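Histidine triad protein (Plasmodium falciparum 3D7, PDB 5CS2) probably hydrolyses diadenosine triphosphate to AMP and ADP, as a histidine triad enzyme of the Fhit type, and is bound by the antimalarial natural product cyclomarin A. Local coordinates at residues Y43-N48 with H55-T60; T96-A101 with I117-R122. One frame throughout, in Å; residues are numbered along the deposited sequence. Where two conformers were deposited one is given.

Interaction 1: Y43-N48 with H55-T60; sequences YGFVNN and HILLTT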
loop_
_atom_site.group_PDB
_atom_site.type_symbol
_atom_site.label_atom_id
_atom_site.label_comp_id
_atom_site.label_asym_id
_atom_site.label_seq_id
_atom_site.Cartn_x
_atom_site.Cartn_y
_atom_site.Cartn_z
ATOM N N TYR A 43 7.643 -12.183 -0.582
ATOM C CA TYR A 43 8.885 -12.141 -1.326
ATOM C C TYR A 43 8.867 -11.014 -2.336
ATOM O O TYR A 43 7.811 -10.518 -2.703
ATOM C CB TYR A 43 9.286 -13.498 -1.919
ATOM C CG TYR A 43 8.459 -13.975 -3.083
ATOM C CD1 TYR A 43 7.279 -14.681 -2.879
ATOM C CD2 TYR A 43 8.881 -13.768 -4.392
ATOM C CE1 TYR A 43 6.545 -15.183 -3.958
ATOM C CE2 TYR A 43 8.145 -14.248 -5.476
ATOM C CZ TYR A 43 6.996 -14.980 -5.250
ATOM O OH TYR A 43 6.267 -15.446 -6.331
ATOM N N GLY A 44 10.043 -10.568 -2.715
ATOM C CA GLY A 44 10.228 -9.491 -3.667
ATOM C C GLY A 44 10.994 -10.011 -4.851
ATOM O O GLY A 44 11.975 -10.742 -4.687
ATOM N N PHE A 45 10.537 -9.667 -6.037
ATOM C CA PHE A 45 11.189 -10.097 -7.259
ATOM C C PHE A 45 11.180 -9.030 -8.338
ATOM O O PHE A 45 10.325 -8.126 -8.335
ATOM C CB PHE A 45 10.608 -11.437 -7.742
ATOM C CG PHE A 45 9.143 -11.393 -8.130
ATOM C CD1 PHE A 45 8.148 -11.385 -7.156
ATOM C CD2 PHE A 45 8.765 -11.365 -9.458
ATOM C CE1 PHE A 45 6.790 -11.340 -7.513
ATOM C CE2 PHE A 45 7.404 -11.368 -9.813
ATOM C CZ PHE A 45 6.437 -11.364 -8.838
ATOM N N VAL A 46 12.199 -9.059 -9.212
ATOM C CA VAL A 46 12.312 -8.091 -10.306
ATOM C C VAL A 46 11.247 -8.378 -11.361
ATOM O O VAL A 46 10.897 -9.532 -11.591
ATOM C CB VAL A 46 13.730 -7.967 -10.924
ATOM C CG1 VAL A 46 14.699 -7.295 -9.954
ATOM C CG2 VAL A 46 14.263 -9.325 -11.382
ATOM N N ASN A 47 10.700 -7.321 -11.959
ATOM C CA ASN A 47 9.661 -7.421 -12.991
ATOM C C ASN A 47 10.255 -7.717 -14.374
ATOM O O ASN A 47 11.176 -7.020 -14.783
ATOM C CB ASN A 47 8.853 -6.127 -13.025
ATOM C CG ASN A 47 7.523 -6.218 -13.733
ATOM O OD1 ASN A 47 7.283 -7.090 -14.572
ATOM N ND2 ASN A 47 6.635 -5.290 -13.423
ATOM N N ASN A 48 9.723 -8.739 -15.095
ATOM C CA ASN A 48 10.164 -9.091 -16.461
ATOM C C ASN A 48 9.672 -8.101 -17.504
ATOM O O ASN A 48 10.228 -8.037 -18.607
ATOM C CB ASN A 48 9.755 -10.536 -16.854
ATOM C CG ASN A 48 8.289 -10.755 -17.109
ATOM O OD1 ASN A 48 7.411 -10.197 -16.443
ATOM N ND2 ASN A 48 7.993 -11.601 -18.075
ATOM N N HIS A 55 11.507 -1.178 -11.505
ATOM C CA HIS A 55 10.133 -1.660 -11.232
ATOM C C HIS A 55 10.206 -3.055 -10.631
ATOM O O HIS A 55 10.688 -3.998 -11.271
ATOM C CB HIS A 55 9.325 -1.678 -12.541
ATOM C CG HIS A 55 7.857 -1.995 -12.411
ATOM N ND1 HIS A 55 6.990 -1.778 -13.472
ATOM C CD2 HIS A 55 7.158 -2.516 -11.377
ATOM C CE1 HIS A 55 5.797 -2.168 -13.046
ATOM N NE2 HIS A 55 5.841 -2.597 -11.787
ATOM N N ILE A 56 9.786 -3.178 -9.373
ATOM C CA ILE A 56 9.800 -4.431 -8.641
ATOM C C ILE A 56 8.406 -4.817 -8.166
ATOM O O ILE A 56 7.512 -3.971 -8.091
ATOM C CB ILE A 56 10.804 -4.434 -7.480
ATOM C CG1 ILE A 56 10.481 -3.258 -6.509
ATOM C CG2 ILE A 56 12.277 -4.317 -8.049
ATOM C CD1 ILE A 56 11.121 -3.380 -5.162
ATOM N N LEU A 57 8.261 -6.082 -7.814
ATOM C CA LEU A 57 6.989 -6.639 -7.328
ATOM C C LEU A 57 7.177 -7.300 -5.990
ATOM O O LEU A 57 8.191 -7.972 -5.779
ATOM C CB LEU A 57 6.469 -7.677 -8.354
ATOM C CG LEU A 57 6.260 -7.144 -9.776
ATOM C CD1 LEU A 57 6.133 -8.265 -10.776
ATOM C CD2 LEU A 57 5.100 -6.169 -9.841
ATOM N N LEU A 58 6.184 -7.164 -5.096
ATOM C CA LEU A 58 6.182 -7.857 -3.805
ATOM C C LEU A 58 4.923 -8.703 -3.772
ATOM O O LEU A 58 3.868 -8.211 -4.171
ATOM C CB LEU A 58 6.133 -6.897 -2.612
ATOM C CG LEU A 58 7.178 -5.774 -2.578
ATOM C CD1 LEU A 58 7.124 -5.071 -1.250
ATOM C CD2 LEU A 58 8.588 -6.287 -2.744
ATOM N N THR A 59 5.029 -9.959 -3.331
ATOM C CA THR A 59 3.826 -10.789 -3.294
ATOM C C THR A 59 3.854 -11.674 -2.085
ATOM O O THR A 59 4.900 -11.804 -1.436
ATOM C CB THR A 59 3.634 -11.547 -4.632
ATOM O OG1 THR A 59 2.301 -12.087 -4.690
ATOM C CG2 THR A 59 4.587 -12.676 -4.797
ATOM N N THR A 60 2.722 -12.318 -1.783
ATOM C CA THR A 60 2.631 -13.230 -0.650
ATOM C C THR A 60 3.155 -14.594 -1.058
ATOM O O THR A 60 3.029 -14.959 -2.217
ATOM C CB THR A 60 1.176 -13.357 -0.178
ATOM O OG1 THR A 60 0.390 -13.599 -1.344
ATOM C CG2 THR A 60 0.683 -12.096 0.543
#

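Interaction 2: T96-A101 with I117-R122; sequences TDFSIA and IHIIPR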
loop_
_atom_site.group_PDB
_atom_site.type_symbol
_atom_site.label_atom_id
_atom_site.label_comp_id
_atom_site.label_asym_id
_atom_site.label_seq_id
_atom_site.Cartn_x
_atom_site.Cartn_y
_atom_site.Cartn_z
ATOM N N THR A 96 14.018 9.647 -4.347
ATOM C CA THR A 96 13.249 9.693 -3.127
ATOM C C THR A 96 11.778 9.423 -3.511
ATOM O O THR A 96 10.950 9.349 -2.614
ATOM C CB THR A 96 13.378 11.098 -2.500
ATOM O OG1 THR A 96 12.841 12.059 -3.412
ATOM C CG2 THR A 96 14.844 11.456 -2.152
ATOM N N ASP A 97 11.455 9.382 -4.822
ATOM C CA ASP A 97 10.067 9.278 -5.287
ATOM C C ASP A 97 9.701 7.937 -5.888
ATOM O O ASP A 97 10.469 7.366 -6.665
ATOM C CB ASP A 97 9.734 10.394 -6.276
ATOM C CG ASP A 97 9.957 11.812 -5.755
ATOM O OD1 ASP A 97 10.202 11.971 -4.522
ATOM O OD2 ASP A 97 9.861 12.759 -6.567
ATOM N N PHE A 98 8.501 7.435 -5.520
ATOM C CA PHE A 98 8.046 6.117 -5.965
ATOM C C PHE A 98 6.562 6.129 -6.229
ATOM O O PHE A 98 5.825 6.844 -5.547
ATOM C CB PHE A 98 8.281 5.057 -4.856
ATOM C CG PHE A 98 9.705 4.961 -4.382
ATOM C CD1 PHE A 98 10.613 4.132 -5.036
ATOM C CD2 PHE A 98 10.167 5.776 -3.364
ATOM C CE1 PHE A 98 11.954 4.108 -4.657
ATOM C CE2 PHE A 98 11.513 5.753 -2.983
ATOM C CZ PHE A 98 12.389 4.916 -3.632
ATOM N N SER A 99 6.136 5.317 -7.177
ATOM C CA SER A 99 4.721 5.016 -7.412
ATOM C C SER A 99 4.543 3.649 -6.751
ATOM O O SER A 99 5.306 2.705 -7.021
ATOM C CB SER A 99 4.377 4.930 -8.896
ATOM O OG SER A 99 4.471 6.189 -9.532
ATOM N N ILE A 100 3.622 3.570 -5.792
ATOM C CA ILE A 100 3.385 2.330 -5.072
ATOM C C ILE A 100 1.944 1.951 -5.341
ATOM O O ILE A 100 1.064 2.796 -5.163
ATOM C CB ILE A 100 3.680 2.465 -3.569
ATOM C CG1 ILE A 100 5.115 3.059 -3.299
ATOM C CG2 ILE A 100 3.440 1.132 -2.845
ATOM C CD1 ILE A 100 5.212 3.596 -1.890
ATOM N N ALA A 101 1.681 0.717 -5.791
ATOM C CA ALA A 101 0.278 0.398 -6.116
ATOM C C ALA A 101 -0.068 -1.050 -6.071
ATOM O O ALA A 101 0.775 -1.898 -6.373
ATOM C CB ALA A 101 -0.088 0.936 -7.478
ATOM N N ILE A 117 2.239 -5.990 -4.837
ATOM C CA ILE A 117 2.451 -4.549 -4.794
ATOM C C ILE A 117 3.509 -4.202 -5.824
ATOM O O ILE A 117 4.553 -4.870 -5.878
ATOM C CB ILE A 117 2.971 -4.117 -3.393
ATOM C CG1 ILE A 117 1.989 -4.466 -2.244
ATOM C CG2 ILE A 117 3.345 -2.606 -3.396
ATOM C CD1 ILE A 117 2.481 -4.192 -0.763
ATOM N N HIS A 118 3.251 -3.164 -6.601
ATOM C CA HIS A 118 4.175 -2.595 -7.575
ATOM C C HIS A 118 4.920 -1.474 -6.876
ATOM O O HIS A 118 4.291 -0.624 -6.220
ATOM C CB HIS A 118 3.439 -1.954 -8.747
ATOM C CG HIS A 118 2.714 -2.932 -9.589
ATOM N ND1 HIS A 118 3.305 -3.506 -10.690
ATOM C CD2 HIS A 118 1.460 -3.417 -9.449
ATOM C CE1 HIS A 118 2.385 -4.311 -11.201
ATOM N NE2 HIS A 118 1.261 -4.285 -10.482
ATOM N N ILE A 119 6.250 -1.437 -7.035
ATOM C CA ILE A 119 7.053 -0.324 -6.509
ATOM C C ILE A 119 7.825 0.143 -7.716
ATOM O O ILE A 119 8.605 -0.639 -8.277
ATOM C CB ILE A 119 7.991 -0.702 -5.365
ATOM C CG1 ILE A 119 7.221 -1.122 -4.111
ATOM C CG2 ILE A 119 8.980 0.469 -5.056
ATOM C CD1 ILE A 119 8.126 -1.722 -3.025
ATOM N N ILE A 120 7.606 1.388 -8.119
ATOM C CA ILE A 120 8.260 1.937 -9.319
ATOM C C ILE A 120 9.010 3.201 -8.947
ATOM O O ILE A 120 8.394 4.245 -8.677
ATOM C CB ILE A 120 7.297 2.179 -10.517
ATOM C CG1 ILE A 120 6.395 0.957 -10.817
ATOM C CG2 ILE A 120 8.093 2.616 -11.775
ATOM C CD1 ILE A 120 5.059 1.268 -11.445
ATOM N N PRO A 121 10.347 3.174 -9.020
ATOM C CA PRO A 121 11.121 4.399 -8.734
ATOM C C PRO A 121 10.763 5.451 -9.769
ATOM O O PRO A 121 10.498 5.108 -10.922
ATOM C CB PRO A 121 12.577 3.937 -8.900
ATOM C CG PRO A 121 12.527 2.445 -8.695
ATOM C CD PRO A 121 11.239 2.049 -9.363
ATOM N N ARG A 122 10.677 6.722 -9.350
ATOM C CA ARG A 122 10.281 7.807 -10.259
ATOM C C ARG A 122 11.319 8.940 -10.333
ATOM O O ARG A 122 11.910 9.299 -9.318
ATOM C CB ARG A 122 8.929 8.394 -9.821
ATOM C CG ARG A 122 7.747 7.411 -9.813
ATOM C CD ARG A 122 7.544 6.699 -11.128
ATOM N NE ARG A 122 7.292 7.625 -12.233
ATOM C CZ ARG A 122 6.091 8.098 -12.548
ATOM N NH1 ARG A 122 5.019 7.724 -11.858
ATOM N NH2 ARG A 122 5.950 8.945 -13.562
#

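Interaction 1: Y43-N48 with H55-T60
Three rings of this antiparallel pair each receive a group from the opposite segment over one face. CG2 of Thr59 sits on the Tyr43 ring, 3.7 Å from its centroid and displaced toward the CE1–CZ rim, a CH-pi contact; the same methyl also meets the edge of the Phe45 ring at CE1. CB of Leu57 covers a face of Phe45, and its CD1 reaches CE2 of that ring at 3.5 Å. Both aromatic rings are brought over the neighbouring strand by the crowded first torsion, CG between the backbone N and the carbonyl carbon (chi1 72° for Tyr43 and 64° for Phe45). The third ring, His55, has ND2 of Asn47 centred 3.2 Å above its plane, the amide turned 76° against the imidazole.

Beneath the rings, Tyr43 with Thr59 and Phe45 with Leu57 form hydrogen-bonded pairs; Phe45 N reaches Leu57 O at 2.9 Å, nearly along the C=O axis. At the non-hydrogen-bonded pair between them, CD2 of Leu58 lies 3.7 Å from CA of Gly44. Asn47 OD1 is held by the backbone N of Lys49, and His55 ND1 by that of Leu51, while Thr59 OG1 bonds to Val115 O. The whole is a beta hairpin of the HIT domain, whose loop end holds Asn47, a predicted substrate-binding residue, over His55, whose NE2 is hydrogen-bonded to His118 of the predicted histidine triad motif.

Interaction 2: T96-A101 with I117-R122
Six hydrogen bonds join 96-101 to 117-122, neighbouring antiparallel strands of a beta hairpin in the HIT domain, the second carrying part of the histidine triad motif. Ser99 and Ile120 exchange a reciprocal pair of backbone bonds, Ser99 N meeting Ile120 O in the carbonyl plane on a lone pair. Ala101 and His118 do the same, and the bond from His118 N to Ala101 O is the straightest at 177° and 2.8 Å long. That carbonyl oxygen also lies in the plane of the His118 ring, at its edge, 3.5 Å from CD2.

The side chains of Phe98, Ile100, Ile119 and Pro121 share one face, where CD1 of Phe98 approaches CG2 of Ile119 at 4.0 Å; next to it, CG2 of Ile100 meets CG2 of Ile117 at 3.8 Å, the two running side by side. Helix 72-93 covers the isoleucines, while strand 97-104 also pairs with a strand of the second subunit, and Glu107 N of that subunit is hydrogen-bonded to Asp97 OD2. On the other face, ND1 of His118 is hydrogen-bonded to His55 NE2, and its NE2 makes a weak hydrogen bond to Gln103 OE1, two partners that probably fix the rotation of this predicted substrate-binding ring. Arg122, salt-bridged to Asp126, is bent at chi2 and chi3 so that its guanidinium turns an edge to Ser99, where NH1 donates to OG at 2.8 Å, with OG nearly in the guanidinium plane.

Overall arrangement
From the N terminus, interaction 1 comes first: strand 42-46 turns through a short loop and returns as strand 56-60, closing a hairpin. The chain then runs through helix 72-93 before interaction 2 closes the second, wider loop, between strands 97-104 and 116-122. The two contacts therefore follow in series, neither nested nor crossed. They meet in space because strand 116-122 lies antiparallel to strand 56-60, with Leu58 O probably bonded to Ile117 N and CD2 of His55 packed on Ile120. The hairpins thus form four adjacent strands of one sheet, flanked by strand 35-38 beyond interaction 1 and continued into the second subunit beyond interaction 2.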